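Local coordinates for MaoC family protein (Mycobacterium tuberculosis H37Rv, PDB 3KHP), which probably catalyses the reversible hydration of enoyl thioesters to (3R)-hydroxyacyl thioesters, at residues L46-G51 against Y77-C82; I190-R195 against Y235-R240. All blocks are in the same frame, centred on the assembly; numbering follows the deposited sequence.

Both contacts pack a helix through a few side chains, and neither has a direct hydrogen bond across it. Interaction 1 is buried. It joins two helical segments of the N-terminal half, and its chemistry is aromatic. Interaction 2 is partly buried. It joins strand 188-192, the outermost of its sheet within this chain, to the long helix 231-245 of the C-terminal half, and it combines a methionine-valine contact with an arginine and a water bridge. The two hold different elements but adjoin: the OH of Y48 packs on G236, and V79 touches the ring of Y235. Helix 231-245 therefore touches both residues 77-82 and strand 188-192, which belong to different halves of the chain.

Interaction 1: residues L46-G51 against Y77-C82; sequences LLYAIG and YAVICC
Y48, on the last turns of helix 42-51, faces Y77, beside the short helix 78-81; their CA atoms, 7.3 Å apart, are the nearest across the segments. In residues 77-82 the carbonyl of Y77 accepts from both I80 N and C81 N, and C82 leaves the helical conformation. No hydrogen bond joins the two segments; the contact is made by the Y48 ring with side chains and with the CA of Y77.

Y48 carries most of it. Its CB points toward residues 77-82, and with CG anti to the backbone N (chi1 171°) the ring reaches out from its helix to Y77. The two tyrosines form a T-shaped pair, with centroids 5.2 Å apart and planes at 72°. Y77 supplies the edge and Y48 the face. Y77 CD1 sits over the rim of the Y48 ring, 3.5 Å from Y48 CG. The backbone of Y77 lies above the same ring. Its CA is 4.2 Å from the Y48 centroid and makes a CH-pi contact.

These residues belong to the N-terminal half of a double hot-dog enzyme of the hydratase 2 type. There the short helix 78-81 lies against the sheet, with V79 packed on Q104 and I106 of strand 103-108. A short helix at this place is consistent with the reduced hot-dog helix of the N-terminal half in related hydratases.

I80 approaches the Y48 ring obliquely, through CG1 at 3.9 Å from Y48 CD1. Y202 of helix 198-202 touches both side chains. V79 CG2 is a looser neighbour of the Y48 hydroxyl, at 4.4 Å from OH. That hydroxyl hydrogen-bonds to OG1 of T76, the residue just before Y77. Y77 also forms an edge-to-face pair with W40.

Interaction 2: residues I190-R195 against Y235-R240; sequences IDMPTR and YGVAGR
M192 ends strand 188-192, the outermost of its sheet within this chain, and packs on helix 231-245, the long helix that a hot-dog sheet wraps around in the C-terminal half of the chain. M192 and V237 are the closest pair of backbones, with CA atoms 7.0 Å apart. Their side chains run past each other in opposite directions. V237 CG1, anti to its own N, meets M192 CB at 3.5 Å, a tight carbon contact.

Beyond that point M192 bends at chi2 (-77°), which carries its sulfur and methyl along to R240, one helical turn after V237. M192 SD comes obliquely to the guanidinium, 3.4 Å from R240 NH1. M192 CE reaches the same nitrogen at 3.8 Å.

A water links the two segments. It donates to P193 O and accepts from R240 NH2, 2.7 Å to each, and it lies in the guanidinium plane at the edge. R240 NE gives a further hydrogen bond to the carbonyl of V52. Together these bonds limit the rotation of the guanidinium group.

R240 also packs on A54, D58 and L74, in loops of the N-terminal half. M192 pairs by backbone hydrogen bonds with L271 of strand 271-279, and V237 packs on that residue. A238 touches the sheet at T273 and, in strand 282-289, at F285 and T287.

Interaction 1: residues L46-G51 against Y77-C82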
loop_
_atom_site.group_PDB
_atom_site.type_symbol
_atom_site.label_atom_id
_atom_site.label_comp_id
_atom_site.label_asym_id
_atom_site.label_seq_id
_atom_site.Cartn_x
_atom_site.Cartn_y
_atom_site.Cartn_z
ATOM N N LEU A 46 1.696 8.641 -1.893
ATOM C CA LEU A 46 0.881 8.370 -0.732
ATOM C C LEU A 46 1.046 6.903 -0.306
ATOM O O LEU A 46 1.317 6.617 0.861
ATOM C CB LEU A 46 -0.602 8.665 -1.036
ATOM C CG LEU A 46 -0.963 10.151 -1.243
ATOM C CD1 LEU A 46 -2.316 10.285 -1.882
ATOM C CD2 LEU A 46 -0.835 10.978 0.052
ATOM N N LEU A 47 0.884 5.984 -1.260
ATOM C CA LEU A 47 1.002 4.557 -0.960
ATOM C C LEU A 47 2.362 4.193 -0.378
ATOM O O LEU A 47 2.457 3.311 0.497
ATOM C CB LEU A 47 0.742 3.724 -2.228
ATOM C CG LEU A 47 0.728 2.212 -2.033
ATOM C CD1 LEU A 47 -0.137 1.798 -0.866
ATOM C CD2 LEU A 47 0.263 1.493 -3.321
ATOM N N TYR A 48 3.403 4.862 -0.875
ATOM C CA TYR A 48 4.783 4.623 -0.417
ATOM C C TYR A 48 4.872 5.087 1.023
ATOM O O TYR A 48 5.392 4.369 1.871
ATOM C CB TYR A 48 5.807 5.377 -1.292
ATOM C CG TYR A 48 7.215 5.333 -0.726
ATOM C CD1 TYR A 48 8.054 4.255 -0.981
ATOM C CD2 TYR A 48 7.706 6.350 0.051
ATOM C CE1 TYR A 48 9.310 4.164 -0.409
ATOM C CE2 TYR A 48 8.986 6.273 0.603
ATOM C CZ TYR A 48 9.784 5.192 0.340
ATOM O OH TYR A 48 11.044 5.117 0.848
ATOM N N ALA A 49 4.419 6.310 1.289
ATOM C CA ALA A 49 4.412 6.835 2.655
ATOM C C ALA A 49 3.763 5.836 3.640
ATOM O O ALA A 49 4.320 5.551 4.672
ATOM C CB ALA A 49 3.673 8.198 2.727
ATOM N N ILE A 50 2.568 5.341 3.338
ATOM C CA ILE A 50 1.902 4.385 4.242
ATOM C C ILE A 50 2.751 3.126 4.299
ATOM O O ILE A 50 2.914 2.563 5.340
ATOM C CB ILE A 50 0.485 4.057 3.772
ATOM C CG1 ILE A 50 -0.426 5.282 3.931
ATOM C CG2 ILE A 50 -0.096 2.878 4.537
ATOM C CD1 ILE A 50 -1.691 5.235 2.983
ATOM N N GLY A 51 3.346 2.752 3.157
ATOM C CA GLY A 51 4.274 1.642 3.068
ATOM C C GLY A 51 5.394 1.701 4.078
ATOM O O GLY A 51 5.758 0.677 4.645
ATOM N N TYR A 77 11.779 8.114 -1.147
ATOM C CA TYR A 77 11.082 7.724 -2.380
ATOM C C TYR A 77 12.054 7.682 -3.598
ATOM O O TYR A 77 11.738 7.075 -4.603
ATOM C CB TYR A 77 9.856 8.610 -2.646
ATOM C CG TYR A 77 8.971 8.122 -3.762
ATOM C CD1 TYR A 77 8.228 6.944 -3.628
ATOM C CD2 TYR A 77 8.919 8.801 -4.978
ATOM C CE1 TYR A 77 7.441 6.460 -4.674
ATOM C CE2 TYR A 77 8.140 8.317 -6.052
ATOM C CZ TYR A 77 7.395 7.153 -5.877
ATOM O OH TYR A 77 6.649 6.686 -6.910
ATOM N N ALA A 78 13.233 8.286 -3.507
ATOM C CA ALA A 78 14.214 8.185 -4.612
ATOM C C ALA A 78 14.554 6.725 -4.959
ATOM O O ALA A 78 14.844 6.437 -6.091
ATOM C CB ALA A 78 15.470 8.936 -4.311
ATOM N N VAL A 79 14.464 5.815 -4.007
ATOM C CA VAL A 79 14.761 4.424 -4.294
ATOM C C VAL A 79 13.736 3.753 -5.193
ATOM O O VAL A 79 14.068 2.776 -5.855
ATOM C CB VAL A 79 15.001 3.592 -3.029
ATOM C CG1 VAL A 79 16.151 4.216 -2.179
ATOM C CG2 VAL A 79 13.721 3.389 -2.241
ATOM N N ILE A 80 12.537 4.337 -5.314
ATOM C CA ILE A 80 11.531 3.811 -6.185
ATOM C C ILE A 80 11.472 4.495 -7.540
ATOM O O ILE A 80 11.326 3.825 -8.541
ATOM C CB ILE A 80 10.154 3.944 -5.563
ATOM C CG1 ILE A 80 10.116 3.305 -4.162
ATOM C CG2 ILE A 80 9.099 3.351 -6.510
ATOM C CD1 ILE A 80 10.434 1.761 -4.139
ATOM N N CYS A 81 11.573 5.827 -7.582
ATOM C CA CYS A 81 11.556 6.600 -8.846
ATOM C C CYS A 81 12.923 6.861 -9.455
ATOM O O CYS A 81 13.015 7.438 -10.543
ATOM C CB CYS A 81 10.853 7.970 -8.673
ATOM S SG CYS A 81 11.603 9.057 -7.488
ATOM N N CYS A 82 13.981 6.507 -8.756
ATOM C CA CYS A 82 15.335 6.667 -9.308
ATOM C C CYS A 82 16.239 5.496 -8.960
ATOM O O CYS A 82 17.335 5.709 -8.455
ATOM C CB CYS A 82 15.971 7.964 -8.794
ATOM S SG CYS A 82 17.488 8.486 -9.703
#

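Interaction 2: residues I190-R195 against Y235-R240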
loop_
_atom_site.group_PDB
_atom_site.type_symbol
_atom_site.label_atom_id
_atom_site.label_comp_id
_atom_site.label_asym_id
_atom_site.label_seq_id
_atom_site.Cartn_x
_atom_site.Cartn_y
_atom_site.Cartn_z
ATOM N N ILE A 190 14.485 8.078 18.142
ATOM C CA ILE A 190 13.153 8.112 17.579
ATOM C C ILE A 190 12.695 6.693 17.304
ATOM O O ILE A 190 13.227 6.034 16.431
ATOM C CB ILE A 190 13.111 8.924 16.310
ATOM C CG1 ILE A 190 13.889 10.216 16.497
ATOM C CG2 ILE A 190 11.635 9.174 15.860
ATOM C CD1 ILE A 190 13.368 11.089 17.598
ATOM N N ASP A 191 11.738 6.226 18.102
ATOM C CA ASP A 191 11.090 4.951 17.897
ATOM C C ASP A 191 9.980 5.038 16.874
ATOM O O ASP A 191 9.137 5.936 16.920
ATOM C CB ASP A 191 10.504 4.437 19.201
ATOM C CG ASP A 191 11.563 3.964 20.162
ATOM O OD1 ASP A 191 12.721 3.861 19.742
ATOM O OD2 ASP A 191 11.244 3.706 21.341
ATOM N N MET A 192 9.973 4.092 15.942
ATOM C CA MET A 192 8.913 4.000 14.962
ATOM C C MET A 192 8.438 2.562 14.922
ATOM O O MET A 192 9.195 1.638 14.638
ATOM C CB MET A 192 9.411 4.423 13.596
ATOM C CG MET A 192 9.785 5.870 13.459
ATOM S SD MET A 192 8.365 6.934 13.309
ATOM C CE MET A 192 9.183 8.479 12.843
ATOM N N PRO A 193 7.180 2.349 15.241
ATOM C CA PRO A 193 6.718 0.968 15.196
ATOM C C PRO A 193 6.464 0.555 13.769
ATOM O O PRO A 193 6.369 1.405 12.907
ATOM C CB PRO A 193 5.414 0.998 16.002
ATOM C CG PRO A 193 4.991 2.350 16.034
ATOM C CD PRO A 193 6.209 3.240 15.904
ATOM N N THR A 194 6.375 -0.752 13.532
ATOM C CA THR A 194 5.986 -1.241 12.246
ATOM C C THR A 194 4.875 -2.219 12.458
ATOM O O THR A 194 4.709 -2.723 13.553
ATOM C CB THR A 194 7.150 -1.919 11.509
ATOM O OG1 THR A 194 7.455 -3.143 12.164
ATOM C CG2 THR A 194 8.357 -1.030 11.487
ATOM N N ARG A 195 4.121 -2.475 11.410
ATOM C CA ARG A 195 2.989 -3.374 11.490
ATOM C C ARG A 195 3.351 -4.759 10.987
ATOM O O ARG A 195 4.136 -4.927 10.077
ATOM C CB ARG A 195 1.830 -2.873 10.657
ATOM C CG ARG A 195 1.095 -1.680 11.280
ATOM C CD ARG A 195 0.054 -1.172 10.337
ATOM N NE ARG A 195 -0.428 0.137 10.796
ATOM C CZ ARG A 195 -1.367 0.329 11.723
ATOM N NH1 ARG A 195 -1.685 1.561 12.046
ATOM N NH2 ARG A 195 -1.980 -0.696 12.322
ATOM N N TYR A 235 14.703 1.289 5.726
ATOM C CA TYR A 235 15.395 2.502 5.332
ATOM C C TYR A 235 14.433 3.705 5.238
ATOM O O TYR A 235 14.732 4.778 5.731
ATOM C CB TYR A 235 16.040 2.246 4.002
ATOM C CG TYR A 235 16.878 3.317 3.379
ATOM C CD1 TYR A 235 18.184 3.562 3.821
ATOM C CD2 TYR A 235 16.429 3.993 2.255
ATOM C CE1 TYR A 235 18.993 4.505 3.189
ATOM C CE2 TYR A 235 17.227 4.931 1.625
ATOM C CZ TYR A 235 18.514 5.170 2.090
ATOM O OH TYR A 235 19.331 6.069 1.402
ATOM N N GLY A 236 13.268 3.492 4.657
ATOM C CA GLY A 236 12.217 4.518 4.653
ATOM C C GLY A 236 11.710 4.886 6.047
ATOM O O GLY A 236 11.366 6.037 6.293
ATOM N N VAL A 237 11.667 3.916 6.958
ATOM C CA VAL A 237 11.210 4.182 8.320
ATOM C C VAL A 237 12.245 5.049 9.031
ATOM O O VAL A 237 11.899 6.092 9.576
ATOM C CB VAL A 237 10.937 2.917 9.143
ATOM C CG1 VAL A 237 10.601 3.308 10.552
ATOM C CG2 VAL A 237 9.774 2.063 8.521
ATOM N N ALA A 238 13.514 4.644 8.972
ATOM C CA ALA A 238 14.587 5.477 9.506
ATOM C C ALA A 238 14.513 6.858 8.846
ATOM O O ALA A 238 14.736 7.863 9.503
ATOM C CB ALA A 238 15.959 4.859 9.295
ATOM N N GLY A 239 14.198 6.894 7.557
ATOM C CA GLY A 239 14.067 8.156 6.831
ATOM C C GLY A 239 12.998 9.110 7.388
ATOM O O GLY A 239 13.167 10.326 7.362
ATOM N N ARG A 240 11.893 8.541 7.855
ATOM C CA ARG A 240 10.826 9.305 8.480
ATOM C C ARG A 240 11.315 9.859 9.803
ATOM O O ARG A 240 11.057 11.025 10.124
ATOM C CB ARG A 240 9.592 8.442 8.747
ATOM C CG ARG A 240 8.690 8.239 7.568
ATOM C CD ARG A 240 7.233 8.027 8.006
ATOM N NE ARG A 240 7.099 6.720 8.593
ATOM C CZ ARG A 240 6.682 6.431 9.812
ATOM N NH1 ARG A 240 6.281 7.360 10.676
ATOM N NH2 ARG A 240 6.667 5.151 10.169
HETATM O O HOH W 1 5.785 4.011 12.486
#